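Local atomic coordinates of flap endonuclease 1 (Desulfurococcus amylolyticus, PDB entry 3ORY), a protein that probably cleaves the single-stranded 5' flaps of branched DNA during replication and repair, as a structure-specific, metal-dependent nuclease of the FEN1/XPG family. Residues A171-K176 and P300-N305; P164-A169 and L191-P196; G42-Y47 and A184-D189. All blocks are in the same frame, centred on the assembly; numbering follows the deposited sequence.

Interaction 1. Residues A171-K176 and P300-N305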
loop_
_atom_site.group_PDB
_atom_site.type_symbol
_atom_site.label_atom_id
_atom_site.label_comp_id
_atom_site.label_asym_id
_atom_site.label_seq_id
_atom_site.Cartn_x
_atom_site.Cartn_y
_atom_site.Cartn_z
ATOM N N ALA A 171 0.704 -7.649 -9.135
ATOM C CA ALA A 171 1.152 -6.306 -9.539
ATOM C C ALA A 171 2.530 -6.380 -10.203
ATOM O O ALA A 171 2.712 -5.872 -11.314
ATOM C CB ALA A 171 1.180 -5.341 -8.334
ATOM N N ALA A 172 3.485 -7.032 -9.530
ATOM C CA ALA A 172 4.835 -7.234 -10.079
ATOM C C ALA A 172 4.803 -7.917 -11.442
ATOM O O ALA A 172 5.532 -7.523 -12.359
ATOM C CB ALA A 172 5.703 -8.044 -9.104
ATOM N N TYR A 173 3.966 -8.950 -11.567
ATOM C CA TYR A 173 3.862 -9.709 -12.817
ATOM C C TYR A 173 3.306 -8.879 -13.980
ATOM O O TYR A 173 3.780 -8.991 -15.113
ATOM C CB TYR A 173 3.022 -10.975 -12.620
ATOM C CG TYR A 173 2.983 -11.877 -13.843
ATOM C CD1 TYR A 173 4.112 -12.619 -14.233
ATOM C CD2 TYR A 173 1.820 -11.996 -14.604
ATOM C CE1 TYR A 173 4.074 -13.459 -15.363
ATOM C CE2 TYR A 173 1.773 -12.831 -15.736
ATOM C CZ TYR A 173 2.898 -13.546 -16.108
ATOM O OH TYR A 173 2.831 -14.358 -17.216
ATOM N N ILE A 174 2.292 -8.063 -13.704
ATOM C CA ILE A 174 1.758 -7.140 -14.708
ATOM C C ILE A 174 2.852 -6.187 -15.245
ATOM O O ILE A 174 2.943 -5.935 -16.464
ATOM C CB ILE A 174 0.520 -6.371 -14.155
ATOM C CG1 ILE A 174 -0.642 -7.357 -13.937
ATOM C CG2 ILE A 174 0.090 -5.238 -15.096
ATOM C CD1 ILE A 174 -1.798 -6.803 -13.053
ATOM N N VAL A 175 3.689 -5.677 -14.350
ATOM C CA VAL A 175 4.811 -4.835 -14.777
ATOM C C VAL A 175 5.842 -5.646 -15.582
ATOM O O VAL A 175 6.322 -5.170 -16.612
ATOM C CB VAL A 175 5.490 -4.105 -13.597
ATOM C CG1 VAL A 175 6.569 -3.144 -14.114
ATOM C CG2 VAL A 175 4.459 -3.316 -12.783
ATOM N N LYS A 176 6.158 -6.862 -15.118
ATOM C CA LYS A 176 7.054 -7.784 -15.845
ATOM C C LYS A 176 6.609 -8.014 -17.284
ATOM O O LYS A 176 7.443 -8.069 -18.201
ATOM C CB LYS A 176 7.117 -9.143 -15.161
ATOM C CG LYS A 176 7.990 -9.227 -13.926
ATOM C CD LYS A 176 8.007 -10.680 -13.451
ATOM C CE LYS A 176 8.615 -10.839 -12.084
ATOM N NZ LYS A 176 8.822 -12.283 -11.772
ATOM N N PRO A 300 5.904 -16.891 -7.959
ATOM C CA PRO A 300 4.638 -16.836 -7.225
ATOM C C PRO A 300 3.461 -17.202 -8.111
ATOM O O PRO A 300 3.596 -17.261 -9.344
ATOM C CB PRO A 300 4.544 -15.368 -6.796
ATOM C CG PRO A 300 5.288 -14.632 -7.859
ATOM C CD PRO A 300 6.413 -15.538 -8.277
ATOM N N GLN A 301 2.324 -17.478 -7.482
ATOM C CA GLN A 301 1.119 -17.775 -8.229
ATOM C C GLN A 301 0.542 -16.467 -8.762
ATOM O O GLN A 301 0.061 -15.639 -7.996
ATOM C CB GLN A 301 0.090 -18.507 -7.353
ATOM C CG GLN A 301 -1.043 -19.146 -8.174
ATOM C CD GLN A 301 -0.531 -20.242 -9.094
ATOM O OE1 GLN A 301 0.248 -21.110 -8.686
ATOM N NE2 GLN A 301 -0.930 -20.187 -10.336
ATOM N N VAL A 302 0.599 -16.305 -10.079
ATOM C CA VAL A 302 0.159 -15.099 -10.794
ATOM C C VAL A 302 -0.546 -15.551 -12.081
ATOM O O VAL A 302 -0.430 -16.708 -12.475
ATOM C CB VAL A 302 1.360 -14.163 -11.154
ATOM C CG1 VAL A 302 1.946 -13.501 -9.886
ATOM C CG2 VAL A 302 2.457 -14.926 -11.935
ATOM N N THR A 303 -1.261 -14.655 -12.746
ATOM C CA THR A 303 -2.050 -15.066 -13.910
ATOM C C THR A 303 -1.858 -14.175 -15.123
ATOM O O THR A 303 -1.590 -12.980 -14.995
ATOM C CB THR A 303 -3.574 -15.159 -13.579
ATOM O OG1 THR A 303 -4.278 -15.669 -14.722
ATOM C CG2 THR A 303 -4.173 -13.771 -13.211
ATOM N N ASP A 304 -2.016 -14.783 -16.297
ATOM C CA ASP A 304 -2.097 -14.071 -17.574
ATOM C C ASP A 304 -3.522 -13.697 -17.909
ATOM O O ASP A 304 -3.768 -13.026 -18.915
ATOM C CB ASP A 304 -1.593 -14.975 -18.705
ATOM C CG ASP A 304 -0.113 -15.145 -18.685
ATOM O OD1 ASP A 304 0.593 -14.154 -18.422
ATOM O OD2 ASP A 304 0.346 -16.275 -18.942
ATOM N N ASN A 305 -4.458 -14.159 -17.082
ATOM C CA ASN A 305 -5.884 -14.012 -17.335
ATOM C C ASN A 305 -6.414 -12.671 -16.818
ATOM O O ASN A 305 -7.116 -12.613 -15.812
ATOM C CB ASN A 305 -6.646 -15.206 -16.724
ATOM C CG ASN A 305 -8.152 -15.121 -16.926
ATOM O OD1 ASN A 305 -8.622 -14.601 -17.935
ATOM N ND2 ASN A 305 -8.917 -15.646 -15.960
#
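Tyr173 leaves helix 167-176 toward Val302 and reaches across the loop 300-305 to Asp304. Its CB already touches the valine, 3.9 Å from Val302 CG1. With CG anti to the backbone N (chi1 -174°), the ring turns one face to the other methyl: Val302 CG2 sits 3.6 Å from Tyr173 CG and 3.7 Å from CD1, displaced toward the rim of the ring. The 3.8 Å from this methyl to the ring centroid, at 20° from the normal, identifies a CH-pi contact over one face. Further out, Tyr173 CE2 comes within 3.4 Å of the Thr303 carbonyl O, which approaches obliquely. The contact thus straps the irregular link between helices 290-298 and 315-325 onto a helix of the I-region, on the protein surface; Gln170 OE1 accepts a hydrogen bond from Thr303 N. At the tip, Tyr173 OH donates to Asp304 OD1 over 2.6 Å, meeting the oxygen on its syn side but 27° out of the carboxylate plane. Just beyond, Asn305 N bonds to Thr303 OG1 at 2.8 Å, closing an ST turn around Asp304.

Interaction 2. Residues P164-A169 and L191-P196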
loop_
_atom_site.group_PDB
_atom_site.type_symbol
_atom_site.label_atom_id
_atom_site.label_comp_id
_atom_site.label_asym_id
_atom_site.label_seq_id
_atom_site.Cartn_x
_atom_site.Cartn_y
_atom_site.Cartn_z
ATOM N N PRO A 164 -4.801 -14.313 -8.432
ATOM C CA PRO A 164 -5.050 -15.642 -7.865
ATOM C C PRO A 164 -4.582 -15.757 -6.410
ATOM O O PRO A 164 -5.188 -16.494 -5.623
ATOM C CB PRO A 164 -4.226 -16.576 -8.768
ATOM C CG PRO A 164 -3.174 -15.721 -9.372
ATOM C CD PRO A 164 -3.844 -14.368 -9.556
ATOM N N ALA A 165 -3.507 -15.050 -6.066
ATOM C CA ALA A 165 -2.921 -15.106 -4.729
ATOM C C ALA A 165 -2.509 -13.706 -4.295
ATOM O O ALA A 165 -3.342 -12.808 -4.318
ATOM C CB ALA A 165 -1.725 -16.109 -4.700
ATOM N N GLU A 166 -1.239 -13.492 -3.927
ATOM C CA GLU A 166 -0.802 -12.171 -3.446
ATOM C C GLU A 166 -1.033 -11.059 -4.479
ATOM O O GLU A 166 -0.609 -11.183 -5.638
ATOM C CB GLU A 166 0.686 -12.165 -3.049
ATOM C CG GLU A 166 1.033 -13.047 -1.842
ATOM C CD GLU A 166 1.367 -14.481 -2.244
ATOM O OE1 GLU A 166 1.151 -14.851 -3.423
ATOM O OE2 GLU A 166 1.873 -15.232 -1.385
ATOM N N GLY A 167 -1.718 -9.993 -4.050
ATOM C CA GLY A 167 -1.947 -8.807 -4.872
ATOM C C GLY A 167 -0.633 -8.200 -5.329
ATOM O O GLY A 167 -0.488 -7.821 -6.503
ATOM N N GLU A 168 0.327 -8.120 -4.409
ATOM C CA GLU A 168 1.650 -7.542 -4.706
ATOM C C GLU A 168 2.414 -8.335 -5.765
ATOM O O GLU A 168 3.135 -7.749 -6.580
ATOM C CB GLU A 168 2.498 -7.422 -3.429
ATOM C CG GLU A 168 1.891 -6.497 -2.352
ATOM C CD GLU A 168 2.074 -4.994 -2.652
ATOM O OE1 GLU A 168 2.730 -4.632 -3.655
ATOM O OE2 GLU A 168 1.539 -4.168 -1.877
ATOM N N ALA A 169 2.260 -9.661 -5.741
ATOM C CA ALA A 169 2.880 -10.554 -6.745
ATOM C C ALA A 169 2.284 -10.368 -8.137
ATOM O O ALA A 169 3.008 -10.349 -9.134
ATOM C CB ALA A 169 2.717 -12.027 -6.309
ATOM N N LEU A 191 8.606 -5.620 -5.254
ATOM C CA LEU A 191 10.019 -5.755 -5.638
ATOM C C LEU A 191 10.537 -7.156 -5.354
ATOM O O LEU A 191 11.237 -7.742 -6.184
ATOM C CB LEU A 191 10.889 -4.722 -4.916
ATOM C CG LEU A 191 10.620 -3.262 -5.305
ATOM C CD1 LEU A 191 11.391 -2.306 -4.402
ATOM C CD2 LEU A 191 10.982 -3.013 -6.776
ATOM N N LEU A 192 10.177 -7.696 -4.193
ATOM C CA LEU A 192 10.572 -9.058 -3.822
ATOM C C LEU A 192 9.997 -10.066 -4.809
ATOM O O LEU A 192 10.652 -11.057 -5.134
ATOM C CB LEU A 192 10.124 -9.393 -2.394
ATOM C CG LEU A 192 10.940 -9.020 -1.146
ATOM C CD1 LEU A 192 11.584 -7.668 -1.224
ATOM C CD2 LEU A 192 9.997 -9.061 0.061
ATOM N N PHE A 193 8.790 -9.781 -5.303
ATOM C CA PHE A 193 8.114 -10.588 -6.330
ATOM C C PHE A 193 8.554 -10.244 -7.757
ATOM O O PHE A 193 7.961 -10.722 -8.743
ATOM C CB PHE A 193 6.597 -10.419 -6.217
ATOM C CG PHE A 193 5.978 -11.135 -5.044
ATOM C CD1 PHE A 193 6.132 -12.522 -4.880
ATOM C CD2 PHE A 193 5.193 -10.429 -4.125
ATOM C CE1 PHE A 193 5.516 -13.183 -3.797
ATOM C CE2 PHE A 193 4.572 -11.080 -3.050
ATOM C CZ PHE A 193 4.737 -12.453 -2.883
ATOM N N GLY A 194 9.595 -9.420 -7.868
ATOM C CA GLY A 194 10.252 -9.195 -9.147
ATOM C C GLY A 194 9.776 -8.015 -9.975
ATOM O O GLY A 194 10.112 -7.926 -11.162
ATOM N N SER A 195 9.004 -7.104 -9.381
ATOM C CA SER A 195 8.540 -5.936 -10.137
ATOM C C SER A 195 9.738 -5.081 -10.537
ATOM O O SER A 195 10.519 -4.716 -9.685
ATOM C CB SER A 195 7.588 -5.080 -9.319
ATOM O OG SER A 195 7.214 -3.926 -10.053
ATOM N N PRO A 196 9.881 -4.766 -11.841
ATOM C CA PRO A 196 10.994 -3.926 -12.302
ATOM C C PRO A 196 10.966 -2.530 -11.676
ATOM O O PRO A 196 12.021 -1.923 -11.471
ATOM C CB PRO A 196 10.758 -3.828 -13.814
ATOM C CG PRO A 196 10.025 -5.071 -14.152
ATOM C CD PRO A 196 9.132 -5.346 -12.967
HETATM O O HOH W 1 5.494 -11.714 -9.608
#
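A Schellman motif ends helix 189-192, and the residue at that end, Phe193, packs its ring against the start of helix 167-176. Gly194 is the C-prime residue: its positive phi of 93° goes with the bond from Gly194 N to Leu191 O, 2.9 Å, and with a second from Ser195 N to Ser190 O. Phe193 points toward Ala169, with CG anti to its carbonyl carbon (chi1 -74°). Ala169 CB stands over the centre of the ring, 3.5 Å from the centroid and only 9° off the normal, the geometry of a CH-pi contact. Ala169 N lies 3.4 Å from Phe193 CD2, so the helix backbone itself is packed against the ring. Phe193 CZ reaches the aliphatic part of Glu166, at the N-cap position, with 3.9 Å to Glu166 CG; the two side chains cross at about a right angle. The carboxylate of Glu166 is held elsewhere, by the hydroxyls of Tyr251 and Tyr296, while Phe297 stacks on the Phe193 ring. A water donates to both Ala169 O, at 2.9 Å, and Phe193 O, at 2.8 Å, linking two backbone carbonyls beside the apolar patch. Direct contact between the segments is therefore van der Waals and CH-pi packing against the ring, and the water supplies a polar link.

Interaction 3. Residues G42-Y47 and A184-D189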
loop_
_atom_site.group_PDB
_atom_site.type_symbol
_atom_site.label_atom_id
_atom_site.label_comp_id
_atom_site.label_asym_id
_atom_site.label_seq_id
_atom_site.Cartn_x
_atom_site.Cartn_y
_atom_site.Cartn_z
ATOM N N GLY A 42 -4.365 -3.168 -4.243
ATOM C CA GLY A 42 -5.670 -2.806 -3.703
ATOM C C GLY A 42 -5.709 -2.732 -2.183
ATOM O O GLY A 42 -6.066 -1.704 -1.630
ATOM N N TYR A 43 -5.325 -3.812 -1.507
ATOM C CA TYR A 43 -5.387 -3.851 -0.035
ATOM C C TYR A 43 -4.499 -2.779 0.576
ATOM O O TYR A 43 -4.906 -2.112 1.525
ATOM C CB TYR A 43 -5.024 -5.251 0.523
ATOM C CG TYR A 43 -6.066 -6.333 0.285
ATOM C CD1 TYR A 43 -7.150 -6.123 -0.570
ATOM C CD2 TYR A 43 -5.945 -7.587 0.893
ATOM C CE1 TYR A 43 -8.092 -7.133 -0.801
ATOM C CE2 TYR A 43 -6.890 -8.598 0.672
ATOM C CZ TYR A 43 -7.953 -8.361 -0.177
ATOM O OH TYR A 43 -8.883 -9.349 -0.421
ATOM N N ASN A 44 -3.292 -2.601 0.036
ATOM C CA ASN A 44 -2.381 -1.617 0.609
ATOM C C ASN A 44 -2.959 -0.211 0.503
ATOM O O ASN A 44 -2.897 0.558 1.463
ATOM C CB ASN A 44 -0.991 -1.660 -0.036
ATOM C CG ASN A 44 0.060 -1.044 0.840
ATOM O OD1 ASN A 44 0.701 -1.740 1.648
ATOM N ND2 ASN A 44 0.245 0.268 0.715
ATOM N N ALA A 45 -3.517 0.120 -0.661
ATOM C CA ALA A 45 -4.161 1.420 -0.846
ATOM C C ALA A 45 -5.310 1.614 0.130
ATOM O O ALA A 45 -5.430 2.671 0.731
ATOM C CB ALA A 45 -4.641 1.611 -2.309
ATOM N N LEU A 46 -6.154 0.598 0.295
ATOM C CA LEU A 46 -7.302 0.733 1.194
ATOM C C LEU A 46 -6.851 0.936 2.636
ATOM O O LEU A 46 -7.456 1.712 3.367
ATOM C CB LEU A 46 -8.262 -0.474 1.069
ATOM C CG LEU A 46 -8.915 -0.638 -0.312
ATOM C CD1 LEU A 46 -9.833 -1.874 -0.371
ATOM C CD2 LEU A 46 -9.686 0.606 -0.720
ATOM N N TYR A 47 -5.782 0.247 3.034
ATOM C CA TYR A 47 -5.175 0.458 4.343
ATOM C C TYR A 47 -4.623 1.875 4.517
ATOM O O TYR A 47 -4.768 2.474 5.597
ATOM C CB TYR A 47 -4.094 -0.604 4.631
ATOM C CG TYR A 47 -4.672 -1.833 5.307
ATOM C CD1 TYR A 47 -5.333 -1.722 6.539
ATOM C CD2 TYR A 47 -4.594 -3.089 4.714
ATOM C CE1 TYR A 47 -5.875 -2.829 7.169
ATOM C CE2 TYR A 47 -5.153 -4.224 5.344
ATOM C CZ TYR A 47 -5.782 -4.074 6.565
ATOM O OH TYR A 47 -6.338 -5.157 7.199
ATOM N N ALA A 184 2.456 0.009 -7.490
ATOM C CA ALA A 184 2.351 1.082 -6.508
ATOM C C ALA A 184 1.816 0.556 -5.193
ATOM O O ALA A 184 0.771 -0.121 -5.150
ATOM C CB ALA A 184 1.475 2.241 -7.038
ATOM N N SER A 185 2.532 0.890 -4.123
ATOM C CA SER A 185 2.221 0.414 -2.773
ATOM C C SER A 185 3.143 1.133 -1.804
ATOM O O SER A 185 4.154 1.687 -2.226
ATOM C CB SER A 185 2.495 -1.095 -2.682
ATOM O OG SER A 185 2.174 -1.591 -1.393
ATOM N N GLN A 186 2.808 1.119 -0.513
ATOM C CA GLN A 186 3.729 1.596 0.521
ATOM C C GLN A 186 4.736 0.526 0.922
ATOM O O GLN A 186 5.849 0.846 1.346
ATOM C CB GLN A 186 2.984 2.119 1.761
ATOM C CG GLN A 186 2.221 3.421 1.527
ATOM C CD GLN A 186 3.044 4.469 0.808
ATOM O OE1 GLN A 186 2.819 4.745 -0.371
ATOM N NE2 GLN A 186 4.024 5.031 1.499
ATOM N N ASP A 187 4.382 -0.747 0.769
ATOM C CA ASP A 187 5.370 -1.764 1.073
ATOM C C ASP A 187 6.177 -2.144 -0.169
ATOM O O ASP A 187 5.906 -1.681 -1.290
ATOM C CB ASP A 187 4.771 -2.977 1.806
ATOM C CG ASP A 187 3.718 -3.690 1.004
ATOM O OD1 ASP A 187 3.870 -3.803 -0.230
ATOM O OD2 ASP A 187 2.726 -4.135 1.627
ATOM N N TYR A 188 7.183 -2.975 0.051
ATOM C CA TYR A 188 8.178 -3.273 -0.959
ATOM C C TYR A 188 7.991 -4.673 -1.534
ATOM O O TYR A 188 8.841 -5.164 -2.291
ATOM C CB TYR A 188 9.566 -3.113 -0.320
ATOM C CG TYR A 188 9.880 -1.671 0.029
ATOM C CD1 TYR A 188 10.738 -0.904 -0.762
ATOM C CD2 TYR A 188 9.298 -1.066 1.147
ATOM C CE1 TYR A 188 11.008 0.441 -0.437
ATOM C CE2 TYR A 188 9.566 0.248 1.474
ATOM C CZ TYR A 188 10.419 0.997 0.687
ATOM O OH TYR A 188 10.650 2.307 1.044
ATOM N N ASP A 189 6.880 -5.311 -1.161
ATOM C CA ASP A 189 6.606 -6.711 -1.526
ATOM C C ASP A 189 6.705 -6.956 -3.018
ATOM O O ASP A 189 7.200 -7.994 -3.433
ATOM C CB ASP A 189 5.200 -7.133 -1.061
ATOM C CG ASP A 189 4.991 -6.995 0.449
ATOM O OD1 ASP A 189 5.674 -6.182 1.110
ATOM O OD2 ASP A 189 4.107 -7.705 0.983
#
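Asn44 projects from helix 42-52 into the turn 185-187, where its amide meets three residues. Asn44 CG lies 3.1 Å from Ser185 OG, and the amide end also approaches the backbone N of Gln186 and the carboxylate of Asp187. With CG anti to the backbone N (chi1 -159°), the group is carried toward the turn; Asn44 and Asp187 pass each other in opposite directions, their amide and carboxylate planes 68° apart. Replacing the asparagine by an alanine would probably leave a gap against Ser185 and Gln186 and remove a polar neighbour of the Asp187 carboxylate. Both segments lie at the C-terminal ends of neighbouring parallel strands, 37-41 and 182-184, the edge where PIN-type nucleases gather their acidic residues, and a bound phosphate ion, probably from the crystallisation liquor, lies about 3 Å from the side chain of Asp187. In the second shell, Ser185 OG accepts from Asp187 N at 3.2 Å with an N-H...O angle of 145°, an ST turn that brings Asp187 N back to the serine hydroxyl; the same hydroxyl bonds to Glu168. Gln186 OE1 is held by Asn201 N. On the helix side, Asp41 OD2 accepts from Asn44 N.

How the interactions relate
Interactions 1 and 2 share helix 167-176, with centres 7 Å apart, and meet where Val302 CG1 packs 3.4 Å from Ala169 O; the loop 300-305 and the Phe193 turn thus press on neighbouring parts of one helix. From its first turn, Glu168 connects interaction 2 to interaction 3, whose centre is 11 Å away: Glu168 OE2 lies 2.7 Å from Ser185 OG, a probable hydrogen bond, and 2.9 Å from Asp187 OD1, a close approach of like charges. This gathering of acids is consistent with a metal-dependent nuclease site; the modelled phosphate ion's approach to the Glu168 side chain, about 2 Å, is too short to rely on. Interaction 1, 16 Å from interaction 3, stays at the surface.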